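Local coordinates for xylose isomerase domain protein TIM barrel (PDB 3TVA) that binds a magnesium ion in a TIM-barrel fold of the xylose isomerase-like family and is probably an isomerase, its substrate not established, at residues Cys212-Trp217 against Val231-Asp237; Thr257-Glu261 against Asp272-Leu277; Met188-Gly192 against Arg223-Gln229. The contacts are given in a common frame with arbitrary orientation. Numbering follows the deposited sequence.

Contact 1. Residues Cys212-Trp217 against Val231-Asp237; sequences CKDALW and VALGTGD
After strand 207-216 of this TIM barrel the chain makes a hairpin-like excursion: strand 229-231 comes back antiparallel to it, and a type II beta turn, Ala232 to Thr235, then reverses the chain so that 235-237 runs toward Trp217. Asp214 and Asp237 bury the largest areas, with Leu216, Leu233 and Val231 next. The Asp214 side chain (chi1 t) reaches into the turn: OD2 accepts from Gly234 N at 2.9 Å and, weakly, from Gly236 N at 2.9 Å, while its OD1 takes the N-H of Val238. Gly234 has the positive phi (93°) of the third turn position; at Gly236 a CB would clash with Asp214 OD1. The turn closes with Thr235 N to Ala232 O, 3.0 Å. Two backbone hydrogen bonds also join the segments, Val231 N to Asp214 O at 3.1 Å and Asp237 N to Ala215 O at 2.7 Å. Leu233 sets CD1 4.2 Å from Cys212 CB, and Leu216 CD1 lies 3.9 Å from Val231 CG1. Lys213 points away from the loop, its NZ hydrogen-bonded to Asp184, a magnesium ligand. At the far end Asp237 (chi1 m) accepts Trp217 N at OD2, 2.9 Å.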
ATOM      1  N   CYS A 212      -1.457  -8.224   1.602  1.00 20.43           N
ATOM      2  CA  CYS A 212      -1.323  -9.619   1.244  1.00 17.70           C
ATOM      3  C   CYS A 212      -1.741  -9.750  -0.200  1.00 22.66           C
ATOM      4  O   CYS A 212      -2.921  -9.630  -0.533  1.00 23.06           O
ATOM      5  CB  CYS A 212      -2.207 -10.503   2.127  1.00 19.71           C
ATOM      6  SG  CYS A 212      -1.619 -10.523   3.835  1.00 29.56           S
ATOM      7  N   LYS A 213      -0.750  -9.997  -1.048  1.00 23.46           N
ATOM      8  CA  LYS A 213      -0.957 -10.099  -2.483  1.00 25.01           C
ATOM      9  C   LYS A 213       0.099 -11.080  -2.985  1.00 23.59           C
ATOM     10  O   LYS A 213       1.143 -11.243  -2.348  1.00 20.35           O
ATOM     11  CB  LYS A 213      -0.794  -8.727  -3.148  1.00 19.46           C
ATOM     12  CG  LYS A 213      -1.290  -8.708  -4.587  1.00 27.32           C
ATOM     13  CD  LYS A 213      -0.483  -7.777  -5.471  1.00 31.50           C
ATOM     14  CE  LYS A 213      -0.746  -6.353  -5.173  1.00 29.41           C
ATOM     15  NZ  LYS A 213       0.396  -5.468  -5.595  1.00 24.58           N
ATOM     16  N   ASP A 214      -0.156 -11.741  -4.111  1.00 21.34           N
ATOM     17  CA  ASP A 214       0.777 -12.760  -4.600  1.00 23.55           C
ATOM     18  C   ASP A 214       1.099 -12.535  -6.080  1.00 22.82           C
ATOM     19  O   ASP A 214       0.317 -11.916  -6.807  1.00 22.31           O
ATOM     20  CB  ASP A 214       0.184 -14.161  -4.390  1.00 22.74           C
ATOM     21  CG  ASP A 214       1.253 -15.246  -4.180  1.00 25.89           C
ATOM     22  OD1 ASP A 214       2.451 -15.012  -4.470  1.00 26.41           O
ATOM     23  OD2 ASP A 214       0.881 -16.351  -3.730  1.00 24.20           O
ATOM     24  N   ALA A 215       2.247 -13.038  -6.526  1.00 21.99           N
ATOM     25  CA  ALA A 215       2.646 -12.874  -7.920  1.00 25.28           C
ATOM     26  C   ALA A 215       3.634 -13.946  -8.354  1.00 26.72           C
ATOM     27  O   ALA A 215       4.288 -14.573  -7.519  1.00 28.86           O
ATOM     28  CB  ALA A 215       3.248 -11.484  -8.141  1.00 20.41           C
ATOM     29  N   LEU A 216       3.744 -14.135  -9.666  1.00 24.40           N
ATOM     30  CA  LEU A 216       4.731 -15.038 -10.254  1.00 25.07           C
ATOM     31  C   LEU A 216       5.872 -14.208 -10.830  1.00 26.51           C
ATOM     32  O   LEU A 216       5.630 -13.156 -11.429  1.00 24.65           O
ATOM     33  CB  LEU A 216       4.091 -15.866 -11.378  1.00 28.51           C
ATOM     34  CG  LEU A 216       2.960 -16.818 -10.978  1.00 33.24           C
ATOM     35  CD1 LEU A 216       2.266 -17.411 -12.228  1.00 34.97           C
ATOM     36  CD2 LEU A 216       3.494 -17.947 -10.063  1.00 29.85           C
ATOM     37  N   TRP A 217       7.108 -14.660 -10.643  1.00 27.56           N
ATOM     38  CA  TRP A 217       8.253 -13.994 -11.268  1.00 28.04           C
ATOM     39  C   TRP A 217       8.128 -13.982 -12.787  1.00 30.91           C
ATOM     40  O   TRP A 217       7.589 -14.916 -13.381  1.00 32.11           O
ATOM     41  CB  TRP A 217       9.558 -14.716 -10.918  1.00 26.98           C
ATOM     42  CG  TRP A 217       9.933 -14.618  -9.482  1.00 27.50           C
ATOM     43  CD1 TRP A 217       9.706 -15.551  -8.509  1.00 30.68           C
ATOM     44  CD2 TRP A 217      10.608 -13.529  -8.845  1.00 24.66           C
ATOM     45  NE1 TRP A 217      10.189 -15.099  -7.301  1.00 29.31           N
ATOM     46  CE2 TRP A 217      10.746 -13.862  -7.480  1.00 26.31           C
ATOM     47  CE3 TRP A 217      11.096 -12.299  -9.291  1.00 27.65           C
ATOM     48  CZ2 TRP A 217      11.365 -13.017  -6.562  1.00 27.95           C
ATOM     49  CZ3 TRP A 217      11.703 -11.456  -8.380  1.00 28.42           C
ATOM     50  CH2 TRP A 217      11.830 -11.819  -7.027  1.00 27.66           C
ATOM     51  N   VAL A 231      -1.323 -13.066  -9.207  1.00 27.99           N
ATOM     52  CA  VAL A 231      -2.210 -14.228  -9.180  1.00 27.65           C
ATOM     53  C   VAL A 231      -2.936 -14.307  -7.833  1.00 27.19           C
ATOM     54  O   VAL A 231      -2.567 -13.612  -6.890  1.00 25.80           O
ATOM     55  CB  VAL A 231      -1.426 -15.547  -9.410  1.00 30.73           C
ATOM     56  CG1 VAL A 231      -0.863 -15.600 -10.821  1.00 27.24           C
ATOM     57  CG2 VAL A 231      -0.308 -15.687  -8.377  1.00 24.00           C
ATOM     58  N   ALA A 232      -3.961 -15.155  -7.753  1.00 25.67           N
ATOM     59  CA  ALA A 232      -4.725 -15.345  -6.523  1.00 27.74           C
ATOM     60  C   ALA A 232      -3.817 -15.725  -5.340  1.00 28.97           C
ATOM     61  O   ALA A 232      -2.832 -16.445  -5.505  1.00 27.26           O
ATOM     62  CB  ALA A 232      -5.811 -16.408  -6.733  1.00 31.01           C
ATOM     63  N   LEU A 233      -4.150 -15.217  -4.157  1.00 28.54           N
ATOM     64  CA  LEU A 233      -3.299 -15.375  -2.985  1.00 28.97           C
ATOM     65  C   LEU A 233      -2.974 -16.849  -2.732  1.00 32.80           C
ATOM     66  O   LEU A 233      -3.870 -17.688  -2.680  1.00 29.12           O
ATOM     67  CB  LEU A 233      -3.986 -14.790  -1.754  1.00 28.43           C
ATOM     68  CG  LEU A 233      -3.033 -14.379  -0.636  1.00 35.76           C
ATOM     69  CD1 LEU A 233      -2.256 -13.147  -1.076  1.00 33.65           C
ATOM     70  CD2 LEU A 233      -3.771 -14.126   0.676  1.00 35.70           C
ATOM     71  N   GLY A 234      -1.684 -17.155  -2.597  1.00 30.77           N
ATOM     72  CA  GLY A 234      -1.249 -18.514  -2.329  1.00 28.08           C
ATOM     73  C   GLY A 234      -0.900 -19.322  -3.562  1.00 32.25           C
ATOM     74  O   GLY A 234      -0.338 -20.412  -3.443  1.00 33.81           O
ATOM     75  N   THR A 235      -1.266 -18.829  -4.744  1.00 28.56           N
ATOM     76  CA  THR A 235      -0.947 -19.560  -5.971  1.00 31.67           C
ATOM     77  C   THR A 235       0.323 -19.049  -6.656  1.00 32.60           C
ATOM     78  O   THR A 235       0.726 -19.583  -7.687  1.00 32.52           O
ATOM     79  CB  THR A 235      -2.126 -19.577  -6.975  1.00 34.80           C
ATOM     80  OG1 THR A 235      -2.413 -18.242  -7.409  1.00 32.77           O
ATOM     81  CG2 THR A 235      -3.366 -20.179  -6.322  1.00 34.40           C
ATOM     82  N   GLY A 236       0.946 -18.023  -6.076  1.00 28.07           N
ATOM     83  CA  GLY A 236       2.132 -17.425  -6.665  1.00 30.21           C
ATOM     84  C   GLY A 236       3.453 -17.803  -6.019  1.00 31.60           C
ATOM     85  O   GLY A 236       3.571 -18.867  -5.421  1.00 30.39           O
ATOM     86  N   ASP A 237       4.453 -16.935  -6.179  1.00 29.19           N
ATOM     87  CA  ASP A 237       5.811 -17.175  -5.682  1.00 26.61           C
ATOM     88  C   ASP A 237       6.181 -16.511  -4.346  1.00 28.80           C
ATOM     89  O   ASP A 237       7.323 -16.624  -3.907  1.00 25.14           O
ATOM     90  CB  ASP A 237       6.837 -16.785  -6.749  1.00 23.62           C
ATOM     91  CG  ASP A 237       6.723 -17.640  -7.996  1.00 32.16           C
ATOM     92  OD1 ASP A 237       6.365 -18.830  -7.861  1.00 30.15           O
ATOM     93  OD2 ASP A 237       6.978 -17.123  -9.106  1.00 35.71           O
TER
HETATM   94  O   HOH W   1       2.666 -17.786  -2.530  1.00 26.67           O
HETATM   95  O   HOH W   2      -2.876 -11.493  -5.383  1.00 26.75           O
HETATM   96  O   HOH W   3      10.342 -15.683  -4.592  1.00 45.11           O

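Contact 2. Residues Thr257-Glu261 against Asp272-Leu277; sequences TIERE and DLASAL. With MG (magnesium ion), chain C.
Ile258, at the end of strand 256-258, is the apolar centre; its CA-to-CB bond points toward helix 266-287 (chi1 m, chi2 t). Its CG2 lies 3.5 Å from Leu273 CD2 and 3.7 Å from Ala276 CB, and its CD1 reaches Leu277 CB at 4.3 Å; Leu273 and, one turn on, Ala276 and Leu277 line one side of it. The nearest CA atoms are those of Ile258 and Leu273, 6.9 Å apart. Arg260 again points toward the helix: its CB packs 4.0 Å from Leu273 CD2, and chi2 near 90° bends the chain so that NE forms a salt bridge with Asp272 OD2 at 2.8 Å, in the guanidinium plane. NH1 makes a second salt bridge, to Glu230. Between Ile258 and Arg260 the extended backbone turns Glu259 away from the helix, and its OE1 binds magnesium at 2.5 Å alongside Glu158, Asp184 and His211. Placing active-site residues at C-terminal strand ends is the TIM-barrel rule, and the metal ligand a feature of this xylose isomerase-like barrel.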
ATOM      1  N   THR A 257      -4.012  -6.876   5.133  1.00 23.17           N
ATOM      2  CA  THR A 257      -4.914  -6.287   4.167  1.00 21.18           C
ATOM      3  C   THR A 257      -4.750  -6.955   2.811  1.00 20.03           C
ATOM      4  O   THR A 257      -3.723  -6.800   2.142  1.00 22.63           O
ATOM      5  CB  THR A 257      -4.713  -4.762   4.024  1.00 21.64           C
ATOM      6  OG1 THR A 257      -4.722  -4.146   5.319  1.00 20.81           O
ATOM      7  CG2 THR A 257      -5.829  -4.160   3.154  1.00 18.94           C
ATOM      8  N   ILE A 258      -5.776  -7.693   2.414  1.00 19.54           N
ATOM      9  CA  ILE A 258      -5.780  -8.377   1.135  1.00 22.18           C
ATOM     10  C   ILE A 258      -5.954  -7.376   0.001  1.00 24.47           C
ATOM     11  O   ILE A 258      -6.878  -6.556  -0.002  1.00 25.01           O
ATOM     12  CB  ILE A 258      -6.936  -9.392   1.040  1.00 22.22           C
ATOM     13  CG1 ILE A 258      -6.926 -10.343   2.231  1.00 21.93           C
ATOM     14  CG2 ILE A 258      -6.862 -10.156  -0.270  1.00 19.80           C
ATOM     15  CD1 ILE A 258      -8.251 -11.102   2.413  1.00 24.31           C
ATOM     16  N   GLU A 259      -5.067  -7.456  -0.975  1.00 23.34           N
ATOM     17  CA  GLU A 259      -5.198  -6.645  -2.164  1.00 25.99           C
ATOM     18  C   GLU A 259      -5.208  -7.545  -3.388  1.00 29.94           C
ATOM     19  O   GLU A 259      -4.298  -8.345  -3.568  1.00 26.51           O
ATOM     20  CB  GLU A 259      -4.046  -5.654  -2.272  1.00 20.57           C
ATOM     21  CG  GLU A 259      -4.216  -4.715  -3.461  1.00 25.96           C
ATOM     22  CD  GLU A 259      -3.092  -3.710  -3.541  1.00 31.17           C
ATOM     23  OE1 GLU A 259      -1.937  -4.153  -3.520  1.00 26.32           O
ATOM     24  OE2 GLU A 259      -3.364  -2.492  -3.597  1.00 31.37           O
ATOM     25  N   ARG A 260      -6.252  -7.455  -4.206  1.00 30.36           N
ATOM     26  CA  ARG A 260      -6.253  -8.178  -5.473  1.00 29.37           C
ATOM     27  C   ARG A 260      -6.723  -7.228  -6.547  1.00 31.26           C
ATOM     28  O   ARG A 260      -7.920  -6.880  -6.592  1.00 30.23           O
ATOM     29  CB  ARG A 260      -7.207  -9.364  -5.377  1.00 26.43           C
ATOM     30  CG  ARG A 260      -7.314 -10.198  -6.638  1.00 28.62           C
ATOM     31  CD  ARG A 260      -6.289 -11.325  -6.662  1.00 28.25           C
ATOM     32  NE  ARG A 260      -6.421 -12.122  -7.878  1.00 28.91           N
ATOM     33  CZ  ARG A 260      -5.779 -11.869  -9.014  1.00 32.76           C
ATOM     34  NH1 ARG A 260      -4.944 -10.830  -9.098  1.00 27.41           N
ATOM     35  NH2 ARG A 260      -5.978 -12.651 -10.072  1.00 37.08           N
ATOM     36  N   GLU A 261      -5.851  -6.840  -7.475  1.00 30.35           N
ATOM     37  CA  GLU A 261      -6.344  -5.784  -8.319  1.00 36.46           C
ATOM     38  C   GLU A 261      -6.761  -6.375  -9.645  1.00 38.77           C
ATOM     39  O   GLU A 261      -5.989  -6.417 -10.598  1.00 42.73           O
ATOM     40  CB  GLU A 261      -5.194  -4.802  -8.564  1.00 41.27           C
ATOM     41  CG  GLU A 261      -4.319  -4.548  -7.337  1.00 46.99           C
ATOM     42  CD  GLU A 261      -3.185  -3.561  -7.612  1.00 59.32           C
ATOM     43  OE1 GLU A 261      -2.063  -4.022  -7.919  1.00 65.02           O
ATOM     44  OE2 GLU A 261      -3.410  -2.330  -7.515  1.00 60.52           O
ATOM     45  N   ASP A 272     -11.583 -14.117  -5.252  1.00 32.52           N
ATOM     46  CA  ASP A 272     -10.188 -14.237  -4.814  1.00 30.20           C
ATOM     47  C   ASP A 272     -10.013 -13.616  -3.441  1.00 32.97           C
ATOM     48  O   ASP A 272      -9.182 -14.074  -2.651  1.00 34.67           O
ATOM     49  CB  ASP A 272      -9.206 -13.626  -5.827  1.00 32.95           C
ATOM     50  CG  ASP A 272      -9.164 -14.398  -7.154  1.00 40.27           C
ATOM     51  OD1 ASP A 272      -9.729 -15.516  -7.231  1.00 41.88           O
ATOM     52  OD2 ASP A 272      -8.559 -13.885  -8.121  1.00 41.16           O
ATOM     53  N   LEU A 273     -10.787 -12.570  -3.151  1.00 30.51           N
ATOM     54  CA  LEU A 273     -10.792 -12.013  -1.799  1.00 32.60           C
ATOM     55  C   LEU A 273     -11.298 -13.069  -0.803  1.00 32.25           C
ATOM     56  O   LEU A 273     -10.730 -13.235   0.276  1.00 32.66           O
ATOM     57  CB  LEU A 273     -11.628 -10.732  -1.708  1.00 33.85           C
ATOM     58  CG  LEU A 273     -11.107  -9.488  -2.446  1.00 37.18           C
ATOM     59  CD1 LEU A 273     -11.948  -8.262  -2.113  1.00 38.77           C
ATOM     60  CD2 LEU A 273      -9.643  -9.213  -2.149  1.00 29.22           C
ATOM     61  N   ALA A 274     -12.354 -13.787  -1.182  1.00 26.09           N
ATOM     62  CA  ALA A 274     -12.937 -14.804  -0.311  1.00 30.05           C
ATOM     63  C   ALA A 274     -12.005 -16.010  -0.070  1.00 34.41           C
ATOM     64  O   ALA A 274     -11.904 -16.497   1.058  1.00 36.04           O
ATOM     65  CB  ALA A 274     -14.307 -15.264  -0.847  1.00 29.00           C
ATOM     66  N   SER A 275     -11.342 -16.504  -1.114  1.00 30.15           N
ATOM     67  CA  SER A 275     -10.364 -17.570  -0.918  1.00 31.58           C
ATOM     68  C   SER A 275      -9.116 -17.056  -0.153  1.00 29.95           C
ATOM     69  O   SER A 275      -8.539 -17.773   0.666  1.00 28.59           O
ATOM     70  CB  SER A 275      -9.988 -18.237  -2.247  1.00 35.77           C
ATOM     71  OG  SER A 275      -9.281 -17.345  -3.089  1.00 43.49           O
ATOM     72  N   ALA A 276      -8.726 -15.806  -0.392  1.00 25.91           N
ATOM     73  CA  ALA A 276      -7.632 -15.211   0.364  1.00 26.07           C
ATOM     74  C   ALA A 276      -7.997 -15.166   1.844  1.00 26.04           C
ATOM     75  O   ALA A 276      -7.183 -15.493   2.710  1.00 25.98           O
ATOM     76  CB  ALA A 276      -7.302 -13.798  -0.153  1.00 20.26           C
ATOM     77  N   LEU A 277      -9.235 -14.773   2.122  1.00 25.15           N
ATOM     78  CA  LEU A 277      -9.723 -14.663   3.488  1.00 29.65           C
ATOM     79  C   LEU A 277      -9.685 -16.027   4.194  1.00 31.28           C
ATOM     80  O   LEU A 277      -9.290 -16.126   5.365  1.00 28.04           O
ATOM     81  CB  LEU A 277     -11.136 -14.056   3.489  1.00 36.70           C
ATOM     82  CG  LEU A 277     -11.930 -13.955   4.793  1.00 45.12           C
ATOM     83  CD1 LEU A 277     -11.107 -13.309   5.883  1.00 46.93           C
ATOM     84  CD2 LEU A 277     -13.212 -13.166   4.576  1.00 49.22           C
TER
HETATM   85 MG    MG C 291       0.012  -2.995  -2.564  1.00  7.92          MG
HETATM   86  O   HOH W   4      -7.892 -15.502  -9.797  1.00 52.71           O

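Contact 3. Residues Met188-Gly192 against Arg223-Gln229; sequences MILYG and RGKSWGQ
A water sits in the bend of the 223-229 loop, donating to Leu190 O (2.8 Å) and Ser226 O (2.6 Å) and accepting from Gly224 N (3.2 Å), so it joins the helix end to both limbs of the loop. The same Leu190 O also accepts Gly228 N directly at 3.1 Å, where the CA atoms of Leu190 and Gly228 are only 4.2 Å apart. Glycines permit such closeness: a CB on Gly228 would be tight against Ile189 O, and one on Gly192 would clash with Gly224 N. The Gly224 CA makes a CA-H...O contact with Tyr191 O at 3.2 Å. Trp227 (chi1 m) lays its six-membered ring obliquely against Tyr191, centroids 5.0 Å apart and planes at 59°, with CH2 3.5 Å from Tyr191 CE1; Trp227 CE3 is 4.1 Å from Leu190 CB. Beyond them, helix 82-88 packs on Trp227 and Tyr191. Gly192, with phi 72°, is the C-prime residue of the Schellman motif that ends helix 185-190.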
HETATM    1  N   MSE A 188       7.581  -6.626  -5.227  0.70 22.06           N
HETATM    2  CA  MSE A 188       8.982  -6.877  -5.534  0.70 23.22           C
HETATM    3  C   MSE A 188       9.175  -8.006  -6.528  0.70 21.87           C
HETATM    4  O   MSE A 188      10.172  -8.044  -7.249  0.70 24.02           O
HETATM    5  CB  MSE A 188       9.763  -7.150  -4.271  0.70 21.70           C
HETATM    6  CG  MSE A 188       9.853  -5.933  -3.388  0.70 27.47           C
HETATM    7 SE   MSE A 188      11.160  -6.352  -2.045  0.70 46.18          SE
HETATM    8  CE  MSE A 188      12.787  -6.255  -3.141  0.70 30.10           C
ATOM      9  N   ILE A 189       8.218  -8.925  -6.569  1.00 20.45           N
ATOM     10  CA  ILE A 189       8.219  -9.950  -7.596  1.00 19.32           C
ATOM     11  C   ILE A 189       7.778  -9.374  -8.935  1.00 24.78           C
ATOM     12  O   ILE A 189       8.331  -9.714  -9.982  1.00 25.50           O
ATOM     13  CB  ILE A 189       7.341 -11.137  -7.181  1.00 19.54           C
ATOM     14  CG1 ILE A 189       7.949 -11.797  -5.940  1.00 17.91           C
ATOM     15  CG2 ILE A 189       7.214 -12.125  -8.318  1.00 19.50           C
ATOM     16  CD1 ILE A 189       7.192 -13.007  -5.441  1.00 21.27           C
ATOM     17  N   LEU A 190       6.786  -8.490  -8.897  1.00 24.54           N
ATOM     18  CA  LEU A 190       6.279  -7.871 -10.116  1.00 23.66           C
ATOM     19  C   LEU A 190       7.370  -7.030 -10.785  1.00 22.20           C
ATOM     20  O   LEU A 190       7.605  -7.157 -11.989  1.00 24.44           O
ATOM     21  CB  LEU A 190       5.022  -7.046  -9.816  1.00 23.18           C
ATOM     22  CG  LEU A 190       3.786  -7.865  -9.424  1.00 25.39           C
ATOM     23  CD1 LEU A 190       2.674  -6.956  -8.903  1.00 27.53           C
ATOM     24  CD2 LEU A 190       3.280  -8.694 -10.618  1.00 26.15           C
ATOM     25  N   TYR A 191       8.065  -6.209 -10.000  1.00 19.80           N
ATOM     26  CA  TYR A 191       9.207  -5.453 -10.515  1.00 24.70           C
ATOM     27  C   TYR A 191      10.437  -6.308 -10.806  1.00 30.97           C
ATOM     28  O   TYR A 191      11.350  -5.867 -11.497  1.00 35.45           O
ATOM     29  CB  TYR A 191       9.595  -4.336  -9.548  1.00 24.09           C
ATOM     30  CG  TYR A 191       8.603  -3.201  -9.505  1.00 24.94           C
ATOM     31  CD1 TYR A 191       8.524  -2.281 -10.540  1.00 28.20           C
ATOM     32  CD2 TYR A 191       7.754  -3.045  -8.424  1.00 26.66           C
ATOM     33  CE1 TYR A 191       7.605  -1.236 -10.494  1.00 32.76           C
ATOM     34  CE2 TYR A 191       6.836  -2.020  -8.373  1.00 30.61           C
ATOM     35  CZ  TYR A 191       6.767  -1.116  -9.405  1.00 33.63           C
ATOM     36  OH  TYR A 191       5.847  -0.098  -9.332  1.00 36.90           O
ATOM     37  N   GLY A 192      10.472  -7.524 -10.267  1.00 32.28           N
ATOM     38  CA  GLY A 192      11.596  -8.428 -10.490  1.00 34.57           C
ATOM     39  C   GLY A 192      12.878  -8.020  -9.767  1.00 33.76           C
ATOM     40  O   GLY A 192      13.980  -8.380 -10.165  1.00 37.72           O
ATOM     41  N   ARG A 223      13.308 -10.181 -15.967  1.00 37.67           N
ATOM     42  CA  ARG A 223      13.065  -9.532 -14.683  1.00 38.37           C
ATOM     43  C   ARG A 223      13.513  -8.076 -14.683  1.00 38.77           C
ATOM     44  O   ARG A 223      14.606  -7.758 -15.149  1.00 40.51           O
ATOM     45  CB  ARG A 223      13.707 -10.322 -13.545  1.00 39.42           C
ATOM     46  CG  ARG A 223      13.086 -11.687 -13.424  1.00 40.92           C
ATOM     47  CD  ARG A 223      13.522 -12.458 -12.212  1.00 40.44           C
ATOM     48  NE  ARG A 223      13.052 -13.830 -12.344  1.00 45.23           N
ATOM     49  CZ  ARG A 223      13.295 -14.801 -11.473  1.00 48.94           C
ATOM     50  NH1 ARG A 223      14.003 -14.556 -10.378  1.00 49.82           N
ATOM     51  NH2 ARG A 223      12.823 -16.019 -11.703  1.00 50.26           N
ATOM     52  N   GLY A 224      12.656  -7.190 -14.182  1.00 35.47           N
ATOM     53  CA  GLY A 224      12.939  -5.766 -14.219  1.00 31.83           C
ATOM     54  C   GLY A 224      12.697  -5.161 -15.593  1.00 37.26           C
ATOM     55  O   GLY A 224      12.904  -3.970 -15.809  1.00 40.84           O
ATOM     56  N   LYS A 225      12.251  -5.987 -16.531  1.00 38.26           N
ATOM     57  CA  LYS A 225      11.942  -5.523 -17.881  1.00 43.81           C
ATOM     58  C   LYS A 225      10.467  -5.748 -18.207  1.00 43.94           C
ATOM     59  O   LYS A 225       9.745  -4.805 -18.535  1.00 45.48           O
ATOM     60  CB  LYS A 225      12.891  -6.131 -18.914  1.00 48.43           C
ATOM     61  CG  LYS A 225      14.323  -5.639 -18.722  1.00 53.95           C
ATOM     62  CD  LYS A 225      15.227  -6.027 -19.869  0.76 60.13           C
ATOM     63  CE  LYS A 225      15.369  -7.523 -19.937  0.74 64.26           C
ATOM     64  NZ  LYS A 225      16.376  -7.968 -20.940  0.72 70.12           N
ATOM     65  N   SER A 226      10.043  -7.006 -18.174  1.00 39.59           N
ATOM     66  CA  SER A 226       8.627  -7.340 -18.223  1.00 34.25           C
ATOM     67  C   SER A 226       8.058  -7.504 -16.812  1.00 31.98           C
ATOM     68  O   SER A 226       8.745  -7.986 -15.896  1.00 29.76           O
ATOM     69  CB  SER A 226       8.412  -8.624 -19.013  1.00 34.62           C
ATOM     70  OG  SER A 226       9.043  -8.538 -20.278  1.00 42.70           O
ATOM     71  N   TRP A 227       6.809  -7.085 -16.633  1.00 28.00           N
ATOM     72  CA  TRP A 227       6.106  -7.299 -15.375  1.00 26.70           C
ATOM     73  C   TRP A 227       6.069  -8.795 -15.076  1.00 27.72           C
ATOM     74  O   TRP A 227       5.966  -9.606 -15.993  1.00 25.25           O
ATOM     75  CB  TRP A 227       4.656  -6.828 -15.489  1.00 26.67           C
ATOM     76  CG  TRP A 227       4.408  -5.331 -15.429  1.00 28.24           C
ATOM     77  CD1 TRP A 227       3.788  -4.555 -16.389  1.00 28.48           C
ATOM     78  CD2 TRP A 227       4.728  -4.444 -14.346  1.00 24.92           C
ATOM     79  NE1 TRP A 227       3.718  -3.246 -15.965  1.00 28.53           N
ATOM     80  CE2 TRP A 227       4.290  -3.151 -14.719  1.00 26.56           C
ATOM     81  CE3 TRP A 227       5.353  -4.616 -13.100  1.00 27.32           C
ATOM     82  CZ2 TRP A 227       4.456  -2.039 -13.890  1.00 26.29           C
ATOM     83  CZ3 TRP A 227       5.515  -3.510 -12.275  1.00 27.53           C
ATOM     84  CH2 TRP A 227       5.065  -2.237 -12.674  1.00 25.20           C
ATOM     85  N   GLY A 228       6.125  -9.161 -13.798  1.00 28.14           N
ATOM     86  CA  GLY A 228       5.687 -10.487 -13.399  1.00 30.04           C
ATOM     87  C   GLY A 228       4.163 -10.532 -13.486  1.00 30.49           C
ATOM     88  O   GLY A 228       3.538  -9.608 -14.006  1.00 31.81           O
ATOM     89  N   GLN A 229       3.549 -11.593 -12.977  1.00 27.94           N
ATOM     90  CA  GLN A 229       2.103 -11.745 -13.110  1.00 30.67           C
ATOM     91  C   GLN A 229       1.433 -11.871 -11.749  1.00 26.88           C
ATOM     92  O   GLN A 229       1.773 -12.760 -10.975  1.00 29.65           O
ATOM     93  CB  GLN A 229       1.784 -12.991 -13.945  1.00 36.67           C
ATOM     94  CG  GLN A 229       0.294 -13.264 -14.100  1.00 46.22           C
ATOM     95  CD  GLN A 229      -0.001 -14.648 -14.679  1.00 60.66           C
ATOM     96  OE1 GLN A 229       0.914 -15.429 -14.972  1.00 63.63           O
ATOM     97  NE2 GLN A 229      -1.289 -14.957 -14.840  1.00 64.92           N
TER
HETATM   98  O   HOH W   5       9.731  -8.165 -13.459  1.00 24.34           O

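Overall arrangement
Contacts 1 and 2 meet along neighbouring barrel strands: Cys212 N lies 2.7 Å from Thr257 O and Cys212 O 3.1 Å from Glu259 N, both probable hydrogen bonds, and Leu233 CD2 packs 3.6 Å from Ala276 CB. The segments of contacts 1 and 3 alternate along the chain, and the two touch: Leu216 N, 2.7 Å from Gln229 O, continues the antiparallel pairing, and Ile189 CG2 lies 3.4 Å from Trp217 N. Contacts 2 and 3 do not touch, their centres about 21 Å apart, and contact 1 bridges them. Glu259 binds the magnesium; by nearest atoms, the side chain of Lys213 lies about 4 Å from the ion and that of Leu190 in contact 3 about 8 Å.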